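Local coordinates for protein iota-carrageenase (Alteromonas sp., PDB 1H80) that hydrolyses iota-carrageenan, a sulfated galactan of red algal cell walls, at its internal beta-1,4 linkages with inversion of anomeric configuration, at residues 120-125 with 132-137; 84-89 with 98-103; 213-218 with 238-243; 158-163 with 180-185; 10-15 with 110-115. All blocks are in the same frame, centred on the assembly; numbering follows the deposited sequence.

Contact 1: 120-125 with 132-137. With NA (sodium ion), chain H.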
# COMPACT_ATOMS: atom_id res chain seq x y z
N PHE A 120 0.09 14.22 -12.98
CA PHE A 120 -1.15 14.04 -13.71
C PHE A 120 -2.16 13.31 -12.85
O PHE A 120 -1.92 13.04 -11.67
CB PHE A 120 -0.92 13.25 -14.99
CG PHE A 120 -0.30 11.90 -14.78
CD1 PHE A 120 1.07 11.77 -14.57
CD2 PHE A 120 -1.09 10.75 -14.78
CE1 PHE A 120 1.65 10.52 -14.37
CE2 PHE A 120 -0.52 9.50 -14.58
CZ PHE A 120 0.85 9.38 -14.38
N LEU A 121 -3.29 12.98 -13.45
CA LEU A 121 -4.36 12.32 -12.73
C LEU A 121 -4.74 10.96 -13.27
O LEU A 121 -4.87 10.77 -14.48
CB LEU A 121 -5.60 13.22 -12.74
CG LEU A 121 -6.85 12.67 -12.05
CD1 LEU A 121 -6.64 12.68 -10.55
CD2 LEU A 121 -8.05 13.52 -12.42
N VAL A 122 -4.89 10.00 -12.36
CA VAL A 122 -5.37 8.67 -12.70
C VAL A 122 -6.74 8.75 -12.05
O VAL A 122 -6.85 8.92 -10.83
CB VAL A 122 -4.55 7.55 -12.04
CG1 VAL A 122 -5.27 6.22 -12.20
CG2 VAL A 122 -3.18 7.47 -12.69
N ASP A 123 -7.79 8.64 -12.85
CA ASP A 123 -9.15 8.79 -12.35
C ASP A 123 -10.00 7.51 -12.39
O ASP A 123 -10.25 6.96 -13.46
CB ASP A 123 -9.84 9.90 -13.15
CG ASP A 123 -11.17 10.33 -12.56
OD1 ASP A 123 -11.49 9.93 -11.43
OD2 ASP A 123 -11.88 11.08 -13.25
N PHE A 124 -10.42 7.06 -11.21
CA PHE A 124 -11.26 5.86 -11.09
C PHE A 124 -12.69 6.25 -10.74
O PHE A 124 -13.56 5.38 -10.63
CB PHE A 124 -10.76 4.93 -9.98
CG PHE A 124 -9.46 4.23 -10.27
CD1 PHE A 124 -8.90 4.25 -11.54
CD2 PHE A 124 -8.82 3.51 -9.27
CE1 PHE A 124 -7.72 3.56 -11.81
CE2 PHE A 124 -7.64 2.81 -9.52
CZ PHE A 124 -7.09 2.84 -10.79
N LYS A 125 -12.94 7.54 -10.55
CA LYS A 125 -14.26 8.01 -10.15
C LYS A 125 -15.45 7.60 -11.02
O LYS A 125 -16.54 7.37 -10.50
CB LYS A 125 -14.26 9.54 -10.00
CG LYS A 125 -13.31 10.04 -8.91
CD LYS A 125 -13.58 11.49 -8.53
CE LYS A 125 -13.46 12.44 -9.72
NZ LYS A 125 -12.09 12.42 -10.32
N LEU A 132 -9.59 -2.71 -9.31
CA LEU A 132 -8.56 -1.97 -10.03
C LEU A 132 -7.31 -1.59 -9.24
O LEU A 132 -7.40 -1.14 -8.10
CB LEU A 132 -9.16 -0.67 -10.57
CG LEU A 132 -10.23 -0.72 -11.65
CD1 LEU A 132 -10.88 0.65 -11.79
CD2 LEU A 132 -9.60 -1.16 -12.96
N ALA A 133 -6.16 -1.77 -9.88
CA ALA A 133 -4.88 -1.38 -9.31
C ALA A 133 -4.25 -0.55 -10.42
O ALA A 133 -4.55 -0.77 -11.60
CB ALA A 133 -4.03 -2.59 -9.00
N VAL A 134 -3.41 0.41 -10.07
CA VAL A 134 -2.77 1.23 -11.09
C VAL A 134 -1.56 0.48 -11.66
O VAL A 134 -1.41 0.36 -12.88
CB VAL A 134 -2.33 2.58 -10.52
CG1 VAL A 134 -1.66 3.42 -11.59
CG2 VAL A 134 -3.54 3.32 -9.96
N PHE A 135 -0.71 -0.01 -10.77
CA PHE A 135 0.48 -0.76 -11.17
C PHE A 135 0.59 -2.07 -10.42
O PHE A 135 0.33 -2.13 -9.22
CB PHE A 135 1.78 -0.01 -10.86
CG PHE A 135 2.11 1.10 -11.81
CD1 PHE A 135 1.66 2.39 -11.57
CD2 PHE A 135 2.90 0.85 -12.93
CE1 PHE A 135 2.00 3.43 -12.44
CE2 PHE A 135 3.24 1.88 -13.80
CZ PHE A 135 2.78 3.17 -13.56
N LYS A 136 0.96 -3.13 -11.13
CA LYS A 136 1.22 -4.41 -10.49
C LYS A 136 2.65 -4.68 -10.94
O LYS A 136 2.92 -4.79 -12.13
CB LYS A 136 0.30 -5.52 -10.98
CG LYS A 136 0.62 -6.84 -10.28
CD LYS A 136 -0.37 -7.94 -10.61
CE LYS A 136 0.00 -9.22 -9.87
NZ LYS A 136 -0.96 -10.33 -10.12
N LEU A 137 3.56 -4.74 -9.97
CA LEU A 137 4.96 -4.97 -10.27
C LEU A 137 5.35 -6.41 -10.00
O LEU A 137 4.87 -7.03 -9.06
CB LEU A 137 5.83 -4.05 -9.41
CG LEU A 137 5.43 -2.57 -9.39
CD1 LEU A 137 6.39 -1.81 -8.50
CD2 LEU A 137 5.45 -2.00 -10.81
NA NA H . -7.76 -0.35 -6.03
O HOH W 1 -6.76 1.87 -5.96
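Next to the sodium site, the ring of Phe124 packs against Leu132 and Val134. Leu132 O holds the ion at 2.2 Å, and a water that also binds it lies in the plane of the Phe124 ring, at its edge. Leu132 CD1 makes a CH-pi contact, 4.1 Å from the Phe124 ring centroid and 9° off the normal, while Leu132 CB approaches Phe124 CE2 over a face. Val134 CG2 comes obliquely to Phe124 CZ at 3.7 Å and also meets Val122 CG1 at 4.1 Å. Strands 120-123 and 132-141 belong to different faces of the right-handed parallel beta-helix, so these side chains meet in its interior. With CG anti to its carbonyl carbon (chi1 -71°), Phe124 swings its ring toward Leu132. With an alanine here, Leu132 CD1 is likely to lose its aromatic partner and a gap to open beside the sodium-bound water. Just before Phe124, Asp123 OD1 accepts Lys125 N in an Asx turn and Lys125 NZ in a salt bridge, from opposite carboxylate faces.

Contact 2: 84-89 with 98-103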
# COMPACT_ATOMS: atom_id res chain seq x y z
N VAL A 84 -2.78 15.52 -18.15
CA VAL A 84 -3.26 14.22 -18.59
C VAL A 84 -4.16 13.57 -17.56
O VAL A 84 -3.96 13.70 -16.36
CB VAL A 84 -2.08 13.26 -18.88
CG1 VAL A 84 -2.60 11.82 -19.04
CG2 VAL A 84 -1.37 13.69 -20.14
N ILE A 85 -5.19 12.90 -18.06
CA ILE A 85 -6.11 12.17 -17.20
C ILE A 85 -6.13 10.76 -17.77
O ILE A 85 -6.37 10.57 -18.96
CB ILE A 85 -7.54 12.75 -17.25
CG1 ILE A 85 -7.55 14.17 -16.70
CG2 ILE A 85 -8.48 11.85 -16.45
CD1 ILE A 85 -8.89 14.87 -16.82
N ILE A 86 -5.82 9.79 -16.92
CA ILE A 86 -5.81 8.40 -17.34
C ILE A 86 -6.93 7.67 -16.61
O ILE A 86 -7.04 7.74 -15.39
CB ILE A 86 -4.46 7.73 -17.03
CG1 ILE A 86 -3.39 8.27 -17.98
CG2 ILE A 86 -4.58 6.22 -17.17
CD1 ILE A 86 -1.98 7.79 -17.66
N LYS A 87 -7.77 6.99 -17.38
CA LYS A 87 -8.89 6.24 -16.82
C LYS A 87 -8.79 4.79 -17.26
O LYS A 87 -8.24 4.49 -18.31
CB LYS A 87 -10.22 6.83 -17.30
CG LYS A 87 -10.45 8.27 -16.90
CD LYS A 87 -11.80 8.75 -17.41
CE LYS A 87 -12.13 10.13 -16.90
NZ LYS A 87 -13.51 10.53 -17.29
N PRO A 88 -9.34 3.87 -16.45
CA PRO A 88 -9.28 2.46 -16.82
C PRO A 88 -10.33 2.11 -17.88
O PRO A 88 -11.50 2.48 -17.76
CB PRO A 88 -9.54 1.75 -15.50
CG PRO A 88 -10.48 2.68 -14.81
CD PRO A 88 -9.87 4.04 -15.09
N THR A 89 -9.89 1.40 -18.91
CA THR A 89 -10.81 0.99 -19.97
C THR A 89 -11.73 -0.05 -19.37
O THR A 89 -11.30 -0.91 -18.60
CB THR A 89 -10.05 0.35 -21.14
OG1 THR A 89 -9.07 1.27 -21.63
CG2 THR A 89 -11.01 0.00 -22.27
N ARG A 98 -5.59 -4.21 -13.84
CA ARG A 98 -4.56 -3.23 -13.53
C ARG A 98 -4.38 -2.39 -14.79
O ARG A 98 -4.53 -2.89 -15.90
CB ARG A 98 -3.23 -3.90 -13.18
CG ARG A 98 -3.32 -4.98 -12.12
CD ARG A 98 -3.45 -6.35 -12.76
NE ARG A 98 -3.60 -7.41 -11.77
CZ ARG A 98 -3.57 -8.71 -12.05
NH1 ARG A 98 -3.40 -9.11 -13.31
NH2 ARG A 98 -3.73 -9.60 -11.09
N LEU A 99 -4.07 -1.11 -14.61
CA LEU A 99 -3.85 -0.25 -15.76
C LEU A 99 -2.53 -0.67 -16.38
O LEU A 99 -2.43 -0.88 -17.59
CB LEU A 99 -3.76 1.22 -15.34
CG LEU A 99 -5.03 1.95 -14.90
CD1 LEU A 99 -4.66 3.36 -14.46
CD2 LEU A 99 -6.03 2.00 -16.03
N PHE A 100 -1.52 -0.84 -15.52
CA PHE A 100 -0.18 -1.20 -15.97
C PHE A 100 0.43 -2.37 -15.22
O PHE A 100 0.35 -2.44 -13.99
CB PHE A 100 0.74 0.01 -15.78
CG PHE A 100 0.14 1.31 -16.23
CD1 PHE A 100 -0.18 1.52 -17.56
CD2 PHE A 100 -0.11 2.32 -15.30
CE1 PHE A 100 -0.75 2.72 -17.97
CE2 PHE A 100 -0.68 3.53 -15.70
CZ PHE A 100 -1.00 3.73 -17.04
N GLU A 101 1.04 -3.28 -15.96
CA GLU A 101 1.71 -4.42 -15.34
C GLU A 101 3.18 -4.30 -15.73
O GLU A 101 3.50 -4.05 -16.88
CB GLU A 101 1.10 -5.73 -15.84
CG GLU A 101 -0.37 -5.86 -15.48
CD GLU A 101 -0.93 -7.25 -15.72
OE1 GLU A 101 -0.78 -7.77 -16.84
OE2 GLU A 101 -1.51 -7.81 -14.78
N VAL A 102 4.06 -4.47 -14.75
CA VAL A 102 5.49 -4.35 -14.99
C VAL A 102 6.24 -5.56 -14.48
O VAL A 102 6.51 -5.67 -13.28
CB VAL A 102 6.05 -3.08 -14.30
CG1 VAL A 102 7.45 -2.78 -14.83
CG2 VAL A 102 5.11 -1.91 -14.52
N GLY A 103 6.58 -6.47 -15.39
CA GLY A 103 7.32 -7.65 -15.00
C GLY A 103 6.44 -8.78 -14.51
O GLY A 103 6.93 -9.73 -13.92
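Two faces of a right-handed parallel beta-helix meet here across its core, where Leu99 fits between Ile86 and Pro88 of the preceding strand. Strand 85-88 lies in one face, and the chain turns a corner at Leu99 before entering residues 100-102 of the next. The contact is purely apolar, and each methyl of Leu99 has its own partner. Leu99 CD2 lies against the proline, 3.4 Å from Pro88 CA and 3.6 Å from Pro88 CB, a close approach to the backbone as well as to the ring. Leu99 CD1 points instead to Ile86, meeting Ile86 CG2 at 3.9 Å, and the two side chains cross at a slant. Ile86 divides its branches between two residues: with CG1 anti to the carbonyl carbon (chi1 -72°), CG2 is left for Leu99 while CD1, at the far end of the other branch, reaches Phe100. Ile86 CD1 arrives near the plane of the Phe100 ring, at its edge, 4.2 Å from Phe100 CZ. Phe100 also meets Phe113 and Phe135, which joins it to a cluster of aromatic rings inside the beta-helix, their planes at about 45° to its own. Leu99 is further covered by Val122, and Pro88 by Phe124 and Leu132. One face of the Phe100 ring is occupied from within its own segment, by Leu99 CB lying 3.7 Å above the ring centre.

Contact 3: 213-218 with 238-243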
# COMPACT_ATOMS: atom_id res chain seq x y z
N ILE A 213 -4.24 2.62 4.06
CA ILE A 213 -2.86 2.77 4.52
C ILE A 213 -1.98 3.19 3.34
O ILE A 213 -2.08 2.62 2.25
CB ILE A 213 -2.35 1.46 5.13
CG1 ILE A 213 -3.17 1.14 6.37
CG2 ILE A 213 -0.87 1.57 5.48
CD1 ILE A 213 -2.85 -0.17 6.98
N ALA A 214 -1.13 4.19 3.56
CA ALA A 214 -0.26 4.67 2.49
C ALA A 214 0.81 3.64 2.11
O ALA A 214 0.95 3.28 0.94
CB ALA A 214 0.39 5.98 2.90
N LEU A 215 1.57 3.19 3.09
CA LEU A 215 2.62 2.20 2.86
C LEU A 215 2.28 0.98 3.69
O LEU A 215 2.62 0.89 4.87
CB LEU A 215 3.98 2.76 3.26
CG LEU A 215 5.17 1.81 3.04
CD1 LEU A 215 5.21 1.32 1.59
CD2 LEU A 215 6.45 2.54 3.40
N ARG A 216 1.59 0.05 3.06
CA ARG A 216 1.13 -1.17 3.71
C ARG A 216 2.10 -2.32 3.50
O ARG A 216 2.04 -3.02 2.49
CB ARG A 216 -0.25 -1.52 3.17
CG ARG A 216 -0.93 -2.69 3.86
CD ARG A 216 -2.18 -3.07 3.09
NE ARG A 216 -3.26 -2.09 3.24
CZ ARG A 216 -4.13 -2.10 4.24
NH1 ARG A 216 -4.05 -3.04 5.18
NH2 ARG A 216 -5.08 -1.18 4.31
N MET A 217 3.01 -2.51 4.45
CA MET A 217 3.97 -3.59 4.33
C MET A 217 3.38 -4.81 4.99
O MET A 217 3.84 -5.28 6.03
CB MET A 217 5.29 -3.16 4.96
CG MET A 217 5.93 -2.04 4.15
SD MET A 217 7.37 -1.29 4.89
CE MET A 217 6.57 -0.19 6.09
N GLU A 218 2.32 -5.30 4.36
CA GLU A 218 1.58 -6.47 4.80
C GLU A 218 1.88 -7.55 3.77
O GLU A 218 1.23 -7.64 2.73
CB GLU A 218 0.09 -6.14 4.87
CG GLU A 218 -0.81 -7.28 5.29
CD GLU A 218 -2.16 -6.80 5.80
OE1 GLU A 218 -2.70 -5.82 5.24
OE2 GLU A 218 -2.68 -7.41 6.76
N ASP A 238 10.50 7.57 3.08
CA ASP A 238 10.64 8.92 3.58
C ASP A 238 9.43 9.75 3.20
O ASP A 238 8.97 9.72 2.05
CB ASP A 238 11.91 9.55 2.99
CG ASP A 238 12.11 10.98 3.44
OD1 ASP A 238 12.06 11.24 4.67
OD2 ASP A 238 12.32 11.85 2.57
N ASN A 239 8.90 10.48 4.18
CA ASN A 239 7.74 11.34 3.97
C ASN A 239 6.52 10.54 3.51
O ASN A 239 6.08 10.65 2.36
CB ASN A 239 8.08 12.44 2.97
CG ASN A 239 6.99 13.48 2.87
OD1 ASN A 239 6.06 13.51 3.68
ND2 ASN A 239 7.10 14.36 1.88
N ILE A 240 6.00 9.74 4.42
CA ILE A 240 4.83 8.91 4.16
C ILE A 240 3.71 9.50 5.00
O ILE A 240 3.86 9.70 6.21
CB ILE A 240 5.08 7.45 4.57
CG1 ILE A 240 6.39 6.95 3.94
CG2 ILE A 240 3.91 6.59 4.17
CD1 ILE A 240 6.44 7.03 2.42
N ARG A 241 2.57 9.76 4.36
CA ARG A 241 1.46 10.40 5.04
C ARG A 241 0.11 9.74 4.89
O ARG A 241 -0.19 9.11 3.87
CB ARG A 241 1.37 11.86 4.57
CG ARG A 241 2.71 12.59 4.56
CD ARG A 241 2.57 14.06 4.18
NE ARG A 241 2.06 14.27 2.83
CZ ARG A 241 2.74 14.05 1.71
NH1 ARG A 241 3.98 13.58 1.77
NH2 ARG A 241 2.18 14.29 0.53
N CYS A 242 -0.71 9.88 5.93
CA CYS A 242 -2.05 9.32 5.94
C CYS A 242 -3.04 10.43 6.34
O CYS A 242 -2.69 11.35 7.07
CB CYS A 242 -2.15 8.17 6.96
SG CYS A 242 -3.90 7.82 7.35
N SER A 243 -4.26 10.35 5.82
CA SER A 243 -5.31 11.30 6.17
C SER A 243 -6.62 10.53 6.12
O SER A 243 -6.90 9.81 5.16
CB SER A 243 -5.34 12.49 5.20
OG SER A 243 -5.61 12.09 3.87
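The chain turns a corner at Ala214 and Leu215, bringing Ala214 CA to 6.1 Å from Cys242 CA, the closest pair of CA atoms. The first residue of the corner is an alanine whose CB points at segment 238-243, with Ala214 CB 3.3 Å from Arg241 O and 3.8 Å from Ile240 CG2. That same methyl, Ile240 CG2, also meets Leu215 CB at 3.9 Å, and so is held against both corner residues. With CG1 anti to the carbonyl carbon (chi1 -52°), Ile240 CG2 is the branch that serves the contact. Two polar pairs form within the segments, with further partners outside. Arg216 NH1 donates to Glu218 OE1 at 3.1 Å in a salt bridge lying in the guanidinium plane, and Ile213 CD1 covers one face of that guanidinium near its rim; Arg216 NH2 adds a bond to Tyr191 O. On the other segment, Arg241 NH1 reaches Asn239 OD1 at 2.8 Å from above the carbonyl plane, and also bonds Asn206 OD1. Both segments belong to the beta-helix, but to different faces. Strand 216-218 is the outermost strand, within this chain, of a parallel sheet and lies next to 250-252, while strand 231-243 runs between 202-210 and 261-269, and Cys242 is disulfide-bonded to Cys271, just past the end of strand 261-269.

Contact 4: 158-163 with 180-185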
# COMPACT_ATOMS: atom_id res chain seq x y z
N ALA A 158 -4.75 -2.25 -3.44
CA ALA A 158 -3.93 -1.07 -3.23
C ALA A 158 -3.59 -0.64 -4.65
O ALA A 158 -3.59 -1.45 -5.57
CB ALA A 158 -2.67 -1.43 -2.47
N SER A 159 -3.29 0.64 -4.83
CA SER A 159 -2.99 1.16 -6.15
C SER A 159 -1.70 0.64 -6.77
O SER A 159 -1.63 0.44 -7.98
CB SER A 159 -2.95 2.68 -6.11
OG SER A 159 -4.24 3.18 -5.80
N ILE A 160 -0.68 0.44 -5.94
CA ILE A 160 0.59 -0.07 -6.43
C ILE A 160 0.91 -1.35 -5.69
O ILE A 160 1.12 -1.36 -4.47
CB ILE A 160 1.72 0.96 -6.23
CG1 ILE A 160 1.36 2.26 -6.98
CG2 ILE A 160 3.04 0.41 -6.76
CD1 ILE A 160 2.38 3.35 -6.86
N LEU A 161 0.92 -2.45 -6.43
CA LEU A 161 1.19 -3.76 -5.86
C LEU A 161 2.63 -4.14 -6.16
O LEU A 161 2.97 -4.43 -7.30
CB LEU A 161 0.23 -4.79 -6.47
CG LEU A 161 -1.25 -4.44 -6.36
CD1 LEU A 161 -2.08 -5.42 -7.17
CD2 LEU A 161 -1.67 -4.46 -4.90
N VAL A 162 3.47 -4.10 -5.13
CA VAL A 162 4.88 -4.45 -5.27
C VAL A 162 4.84 -5.95 -4.99
O VAL A 162 5.18 -6.42 -3.91
CB VAL A 162 5.73 -3.70 -4.22
CG1 VAL A 162 7.21 -3.93 -4.49
CG2 VAL A 162 5.41 -2.21 -4.28
N ASP A 163 4.42 -6.68 -6.02
CA ASP A 163 4.18 -8.11 -5.94
C ASP A 163 5.23 -9.10 -6.44
O ASP A 163 6.31 -8.73 -6.89
CB ASP A 163 2.86 -8.41 -6.66
CG ASP A 163 1.94 -9.31 -5.85
OD1 ASP A 163 2.45 -10.21 -5.15
OD2 ASP A 163 0.71 -9.12 -5.94
N GLU A 180 7.64 7.24 -5.90
CA GLU A 180 7.51 8.50 -5.19
C GLU A 180 6.52 9.51 -5.73
O GLU A 180 6.04 9.39 -6.85
CB GLU A 180 8.87 9.21 -5.19
CG GLU A 180 9.37 9.43 -6.62
CD GLU A 180 10.43 10.51 -6.74
OE1 GLU A 180 11.28 10.63 -5.84
OE2 GLU A 180 10.42 11.24 -7.76
N ARG A 181 6.24 10.51 -4.90
CA ARG A 181 5.35 11.60 -5.25
C ARG A 181 4.00 11.15 -5.79
O ARG A 181 3.65 11.43 -6.94
CB ARG A 181 6.03 12.51 -6.28
CG ARG A 181 7.34 13.09 -5.79
CD ARG A 181 8.00 13.93 -6.87
NE ARG A 181 7.18 15.10 -7.20
CZ ARG A 181 7.40 15.88 -8.26
NH1 ARG A 181 8.40 15.61 -9.08
NH2 ARG A 181 6.61 16.92 -8.48
N ILE A 182 3.25 10.45 -4.95
CA ILE A 182 1.94 9.98 -5.35
C ILE A 182 0.96 10.31 -4.24
O ILE A 182 1.27 10.19 -3.06
CB ILE A 182 1.93 8.46 -5.61
CG1 ILE A 182 2.92 8.12 -6.72
CG2 ILE A 182 0.53 8.01 -6.01
CD1 ILE A 182 3.14 6.64 -6.92
N LYS A 183 -0.22 10.77 -4.64
CA LYS A 183 -1.28 11.10 -3.69
C LYS A 183 -2.49 10.30 -4.13
O LYS A 183 -2.82 10.28 -5.31
CB LYS A 183 -1.60 12.59 -3.75
CG LYS A 183 -2.90 12.99 -3.04
CD LYS A 183 -2.87 12.66 -1.56
CE LYS A 183 -4.22 12.95 -0.90
NZ LYS A 183 -4.60 14.39 -1.03
N GLN A 184 -3.12 9.62 -3.18
CA GLN A 184 -4.32 8.85 -3.48
C GLN A 184 -5.48 9.40 -2.68
O GLN A 184 -5.38 9.58 -1.47
CB GLN A 184 -4.12 7.37 -3.14
CG GLN A 184 -5.32 6.51 -3.49
CD GLN A 184 -5.00 5.03 -3.48
OE1 GLN A 184 -3.87 4.63 -3.75
NE2 GLN A 184 -6.00 4.21 -3.19
N ASN A 185 -6.58 9.68 -3.37
CA ASN A 185 -7.77 10.20 -2.70
C ASN A 185 -8.85 9.14 -2.63
O ASN A 185 -9.00 8.33 -3.54
CB ASN A 185 -8.32 11.42 -3.45
CG ASN A 185 -7.37 12.59 -3.45
OD1 ASN A 185 -6.93 13.04 -2.39
ND2 ASN A 185 -7.05 13.09 -4.63
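The carboxamide of Gln184 is met by Ser159 OG from above its plane, with the hydroxyl 58° out of it and the C=O...donor angle 103°, while Gln184 NE2 is directed to a weak hydrogen bond with Gly192 O. Ser159 OG donates to Gln184 OE1, but the 2.5 Å between them is suspiciously short and the approach lies off the lone pairs; its 3.3 Å approach to Gln184 NE2 has too poor an angle to count as a bond. The long arm of Gln184 makes this meeting possible: CG is anti to the backbone N (chi1 -178°) and the chain stays extended beyond it, so the amide spans the interior to a buried serine. Alongside it, Ile160 and Ile182 meet tip to tip, with Ile160 CD1 and Ile182 CD1 modelled 3.4 Å apart, closer than a usual van der Waals contact, so the exact spacing is doubtful. Leu193 lies against Ile182 and Gln184. Ser159 is also tied through its backbone to Val134, Phe135 and Gly192, and its side chain stands about 5 Å from the bound sodium. Strand 160-167 pairs with 132-141 and 194-196, strand 177-185 with 143-151 and 202-210: parallel strands stacked coil upon coil, inward side chains filling the space between faces, as in a right-handed parallel beta-helix.

Contact 5: 10-15 with 110-115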
# COMPACT_ATOMS: atom_id res chain seq x y z
N ASP A 10 21.32 4.86 -5.52
CA ASP A 10 21.49 3.57 -4.86
C ASP A 10 20.30 2.69 -5.23
O ASP A 10 20.35 1.46 -5.07
CB ASP A 10 21.50 3.73 -3.33
CG ASP A 10 22.74 4.42 -2.82
OD1 ASP A 10 23.80 4.33 -3.48
OD2 ASP A 10 22.66 5.04 -1.73
N PHE A 11 19.24 3.31 -5.73
CA PHE A 11 18.02 2.59 -6.09
C PHE A 11 17.73 2.57 -7.57
O PHE A 11 17.41 1.53 -8.14
CB PHE A 11 16.83 3.23 -5.38
CG PHE A 11 16.98 3.31 -3.89
CD1 PHE A 11 16.68 2.22 -3.09
CD2 PHE A 11 17.44 4.48 -3.30
CE1 PHE A 11 16.83 2.29 -1.71
CE2 PHE A 11 17.60 4.56 -1.92
CZ PHE A 11 17.29 3.46 -1.12
N TYR A 12 17.83 3.73 -8.20
CA TYR A 12 17.52 3.85 -9.62
C TYR A 12 18.60 4.60 -10.38
O TYR A 12 19.09 5.63 -9.93
CB TYR A 12 16.19 4.58 -9.78
CG TYR A 12 15.82 4.87 -11.21
CD1 TYR A 12 15.47 3.83 -12.08
CD2 TYR A 12 15.85 6.17 -11.72
CE1 TYR A 12 15.16 4.08 -13.41
CE2 TYR A 12 15.54 6.43 -13.04
CZ TYR A 12 15.19 5.38 -13.88
OH TYR A 12 14.89 5.63 -15.20
N VAL A 13 18.96 4.06 -11.54
CA VAL A 13 19.96 4.68 -12.40
C VAL A 13 19.29 4.98 -13.73
O VAL A 13 18.88 4.06 -14.45
CB VAL A 13 21.16 3.75 -12.63
CG1 VAL A 13 22.15 4.40 -13.60
CG2 VAL A 13 21.84 3.45 -11.31
N ALA A 14 19.16 6.26 -14.04
CA ALA A 14 18.52 6.69 -15.27
C ALA A 14 19.41 6.44 -16.49
O ALA A 14 20.63 6.35 -16.37
CB ALA A 14 18.18 8.17 -15.18
N PRO A 15 18.79 6.32 -17.67
CA PRO A 15 19.59 6.10 -18.87
C PRO A 15 20.33 7.38 -19.21
O PRO A 15 19.84 8.48 -18.94
CB PRO A 15 18.54 5.73 -19.92
CG PRO A 15 17.32 6.45 -19.46
CD PRO A 15 17.35 6.26 -17.96
N ASN A 110 15.24 -1.48 -16.34
CA ASN A 110 15.39 -0.08 -16.72
C ASN A 110 14.08 0.48 -17.24
O ASN A 110 13.88 0.63 -18.45
CB ASN A 110 16.47 0.06 -17.80
CG ASN A 110 17.71 -0.72 -17.47
OD1 ASN A 110 18.16 -0.74 -16.32
ND2 ASN A 110 18.28 -1.38 -18.48
N PHE A 111 13.20 0.82 -16.31
CA PHE A 111 11.89 1.32 -16.67
C PHE A 111 11.49 2.51 -15.81
O PHE A 111 11.79 2.54 -14.62
CB PHE A 111 10.87 0.19 -16.48
CG PHE A 111 9.45 0.65 -16.53
CD1 PHE A 111 8.84 0.91 -17.75
CD2 PHE A 111 8.74 0.88 -15.36
CE1 PHE A 111 7.54 1.39 -17.81
CE2 PHE A 111 7.43 1.37 -15.40
CZ PHE A 111 6.83 1.62 -16.63
N SER A 112 10.83 3.49 -16.40
CA SER A 112 10.35 4.61 -15.61
C SER A 112 9.02 5.11 -16.16
O SER A 112 8.73 4.99 -17.35
CB SER A 112 11.39 5.74 -15.54
OG SER A 112 11.55 6.41 -16.77
N PHE A 113 8.19 5.63 -15.25
CA PHE A 113 6.87 6.16 -15.59
C PHE A 113 6.80 7.36 -14.66
O PHE A 113 6.64 7.21 -13.45
CB PHE A 113 5.80 5.13 -15.24
CG PHE A 113 4.46 5.41 -15.86
CD1 PHE A 113 3.74 6.54 -15.50
CD2 PHE A 113 3.92 4.54 -16.79
CE1 PHE A 113 2.50 6.80 -16.07
CE2 PHE A 113 2.68 4.79 -17.37
CZ PHE A 113 1.97 5.92 -17.00
N GLN A 114 6.91 8.55 -15.23
CA GLN A 114 6.91 9.75 -14.41
C GLN A 114 6.10 10.91 -14.96
O GLN A 114 6.14 11.20 -16.16
CB GLN A 114 8.36 10.19 -14.20
CG GLN A 114 8.56 11.34 -13.23
CD GLN A 114 10.03 11.54 -12.90
OE1 GLN A 114 10.73 10.59 -12.56
NE2 GLN A 114 10.49 12.78 -12.98
N GLY A 115 5.37 11.57 -14.08
CA GLY A 115 4.58 12.71 -14.49
C GLY A 115 5.46 13.94 -14.53
O GLY A 115 6.34 14.13 -13.69
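An N-terminal loop lies against the outside of the beta-helix here, and the contact is a van der Waals one in which Tyr12 rests on strand 111-115. Its hydroxyl is the touching end, with Tyr12 OH 3.5 Å from Ser112 CB, while Tyr12 CE1 comes to 3.9 Å from Phe111 O; Ser112 CB and Phe111 O both lie oblique to the ring. CG stands anti to the backbone N (chi1 175°), which carries the phenol over to the strand. Ser112 OG is 3.8 Å from Tyr12 OH and is bonded elsewhere, to His77 ND1 and Arg79 NH1. Ala14 N lies 3.8 Å above one face of the Tyr12 ring, toward its rim. A serine in place of Tyr12, having no ring, would probably leave the N-terminal loop without its hold on Ser112 and Phe111. Further along, Val13 N is bonded to Asn142 OD1. Tyr12 also touches His77 of strand 76-80, Lys144 of 143-151 and Ile178 of 177-185, and so lies across four successive strands, with 111-115 between 76-80 and 143-151.

In the fold
From the N terminus, the chain first runs along the outside of the beta-helix, and contact 5 ties this loop to strand 111-115 far downstream, closing the longest loop of the five. Within that loop falls contact 2, joining residues 84-89 to 98-103. After both, contact 1 (120-125 with 132-137), contact 4 (158-163 with 180-185) and contact 3 (213-218 with 238-243) follow in series; none crosses another. Contacts 2 and 1 sit on successive coils, with strand 85-88 beside 120-123 and 97-102 beside 132-141. Contact 4 continues from contact 1 through strand 160-167, and contact 3 lies further along, its centre about 9 Å from that of contact 4.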